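Local structure of putative lipoprotein (Clostridium perfringens ATCC 13124, 4R7R) at residues P68-F73 with P118-V123. The protein is a putative lipoprotein of unknown function, belonging to an uncharacterised family and possibly involved in lipid binding. Numbering follows the deposited sequence.
Sequences PLYKIF and PFCQYV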
loop_
_atom_site.group_PDB
_atom_site.type_symbol
_atom_site.label_atom_id
_atom_site.label_comp_id
_atom_site.label_asym_id
_atom_site.label_seq_id
_atom_site.Cartn_x
_atom_site.Cartn_y
_atom_site.Cartn_z
ATOM N N PRO A 68 7.417 -2.886 -9.206
ATOM C CA PRO A 68 7.067 -1.668 -8.483
ATOM C C PRO A 68 8.255 -0.735 -8.341
ATOM O O PRO A 68 9.404 -1.134 -8.546
ATOM C CB PRO A 68 6.632 -2.187 -7.103
ATOM C CG PRO A 68 7.253 -3.542 -6.999
ATOM C CD PRO A 68 7.202 -4.083 -8.383
ATOM N N LEU A 69 7.968 0.511 -7.994
ATOM C CA LEU A 69 9.002 1.441 -7.618
ATOM C C LEU A 69 9.444 1.117 -6.189
ATOM O O LEU A 69 10.637 1.081 -5.869
ATOM C CB LEU A 69 8.483 2.876 -7.734
ATOM C CG LEU A 69 8.077 3.258 -9.166
ATOM C CD1 LEU A 69 7.578 4.688 -9.213
ATOM C CD2 LEU A 69 9.221 3.045 -10.176
ATOM N N TYR A 70 8.459 0.860 -5.338
ATOM C CA TYR A 70 8.697 0.616 -3.930
ATOM C C TYR A 70 7.798 -0.496 -3.422
ATOM O O TYR A 70 6.722 -0.766 -3.986
ATOM C CB TYR A 70 8.424 1.865 -3.087
ATOM C CG TYR A 70 9.237 3.087 -3.427
ATOM C CD1 TYR A 70 10.570 3.201 -3.022
ATOM C CD2 TYR A 70 8.664 4.146 -4.118
ATOM C CE1 TYR A 70 11.315 4.336 -3.318
ATOM C CE2 TYR A 70 9.401 5.289 -4.407
ATOM C CZ TYR A 70 10.723 5.375 -4.008
ATOM O OH TYR A 70 11.446 6.502 -4.311
ATOM N N LYS A 71 8.221 -1.086 -2.314
ATOM C CA LYS A 71 7.456 -2.111 -1.646
ATOM C C LYS A 71 7.301 -1.714 -0.182
ATOM O O LYS A 71 8.286 -1.428 0.516
ATOM C CB LYS A 71 8.155 -3.458 -1.794
ATOM C CG LYS A 71 7.238 -4.636 -2.001
ATOM C CD LYS A 71 8.040 -5.913 -2.324
ATOM C CE LYS A 71 7.102 -7.081 -2.539
ATOM N NZ LYS A 71 6.383 -6.967 -3.825
ATOM N N ILE A 72 6.055 -1.667 0.265
ATOM C CA ILE A 72 5.722 -1.369 1.647
ATOM C C ILE A 72 5.317 -2.646 2.428
ATOM O O ILE A 72 4.329 -3.320 2.094
ATOM C CB ILE A 72 4.588 -0.324 1.699
ATOM C CG1 ILE A 72 5.008 0.955 0.951
ATOM C CG2 ILE A 72 4.180 -0.037 3.140
ATOM C CD1 ILE A 72 3.987 2.143 1.001
ATOM N N PHE A 73 6.090 -2.980 3.457
ATOM C CA PHE A 73 5.768 -4.120 4.316
ATOM C C PHE A 73 5.106 -3.642 5.583
ATOM O O PHE A 73 5.734 -2.986 6.420
ATOM C CB PHE A 73 7.020 -4.939 4.642
ATOM C CG PHE A 73 7.580 -5.640 3.451
ATOM C CD1 PHE A 73 7.027 -6.829 3.014
ATOM C CD2 PHE A 73 8.623 -5.080 2.726
ATOM C CE1 PHE A 73 7.523 -7.479 1.898
ATOM C CE2 PHE A 73 9.124 -5.721 1.613
ATOM C CZ PHE A 73 8.567 -6.927 1.193
ATOM N N PRO A 118 5.070 9.724 -3.458
ATOM C CA PRO A 118 5.881 10.808 -2.881
ATOM C C PRO A 118 6.163 10.596 -1.395
ATOM O O PRO A 118 7.166 11.110 -0.884
ATOM C CB PRO A 118 5.024 12.058 -3.104
ATOM C CG PRO A 118 3.637 11.550 -3.227
ATOM C CD PRO A 118 3.742 10.202 -3.890
ATOM N N PHE A 119 5.306 9.840 -0.716
ATOM C CA PHE A 119 5.572 9.433 0.660
ATOM C C PHE A 119 6.854 8.588 0.775
ATOM O O PHE A 119 7.669 8.797 1.684
ATOM C CB PHE A 119 4.393 8.635 1.243
ATOM C CG PHE A 119 4.667 8.096 2.617
ATOM C CD1 PHE A 119 4.536 8.923 3.736
ATOM C CD2 PHE A 119 5.094 6.780 2.795
ATOM C CE1 PHE A 119 4.815 8.451 5.003
ATOM C CE2 PHE A 119 5.377 6.293 4.059
ATOM C CZ PHE A 119 5.237 7.135 5.170
ATOM N N CYS A 120 7.021 7.622 -0.127
ATOM C CA CYS A 120 8.176 6.744 -0.063
ATOM C C CYS A 120 9.473 7.505 -0.324
ATOM O O CYS A 120 10.481 7.256 0.344
ATOM C CB CYS A 120 8.023 5.588 -1.049
ATOM S SG CYS A 120 6.736 4.391 -0.554
ATOM N N GLN A 121 9.449 8.445 -1.271
ATOM C CA GLN A 121 10.652 9.223 -1.585
ATOM C C GLN A 121 11.028 10.073 -0.390
ATOM O O GLN A 121 12.202 10.259 -0.092
ATOM C CB GLN A 121 10.447 10.100 -2.822
ATOM C CG GLN A 121 10.494 9.326 -4.136
ATOM C CD GLN A 121 10.323 10.207 -5.361
ATOM O OE1 GLN A 121 10.965 11.258 -5.485
ATOM N NE2 GLN A 121 9.453 9.783 -6.279
ATOM N N TYR A 122 10.004 10.551 0.312
ATOM C CA TYR A 122 10.181 11.382 1.492
ATOM C C TYR A 122 10.806 10.616 2.669
ATOM O O TYR A 122 11.704 11.144 3.338
ATOM C CB TYR A 122 8.833 11.989 1.899
ATOM C CG TYR A 122 8.715 12.320 3.363
ATOM C CD1 TYR A 122 9.283 13.471 3.891
ATOM C CD2 TYR A 122 8.021 11.478 4.221
ATOM C CE1 TYR A 122 9.172 13.765 5.237
ATOM C CE2 TYR A 122 7.905 11.762 5.563
ATOM C CZ TYR A 122 8.475 12.904 6.067
ATOM O OH TYR A 122 8.344 13.161 7.420
ATOM N N VAL A 123 10.350 9.388 2.932
ATOM C CA VAL A 123 10.918 8.615 4.037
ATOM C C VAL A 123 12.402 8.358 3.808
ATOM O O VAL A 123 13.214 8.515 4.719
ATOM C CB VAL A 123 10.218 7.266 4.240
ATOM C CG1 VAL A 123 11.018 6.414 5.224
ATOM C CG2 VAL A 123 8.799 7.471 4.733
#
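Cys120 sets its CB, rather than its sulfur, over one face of the Tyr70 ring, offset toward the CD2-CE2 side: CB lies 3.6 Å from the ring centroid and 16° off the normal, a CH-pi contact. The sulfur-aromatic approach is more oblique, with Cys120 SG 4.5 Å from the same centroid. With SG anti to its own carbonyl carbon (chi1 -70°), the sulfur lies beside the CB-CG end of Tyr70 and reaches Ile72, whose CD1 is 3.9 Å from SG. Cys120 thus bridges two strand side chains two residues apart, on the same side of the sheet. At the outer end of the ring, Gln121 crosses Tyr70 at about a right angle and brings its aliphatic CG, not its amide, to 3.0 Å from Tyr70 OH, a close approach for a carbon and an oxygen. No hydrogen bond links the segments; the contact rests on apolar, CH-pi and sulfur-aromatic interactions. Ile72 also touches Ile25, Leu27 and Leu116, extending the apolar layer, while the strand begins at a classic beta bulge, with Leu69 and Tyr70 both set opposite Ile85 of the adjacent strand. The axes of strand 70-73 and helix segment 118-123 come within 9.9 Å at 82°, a nearly perpendicular helix-on-sheet packing in an alpha-beta fold.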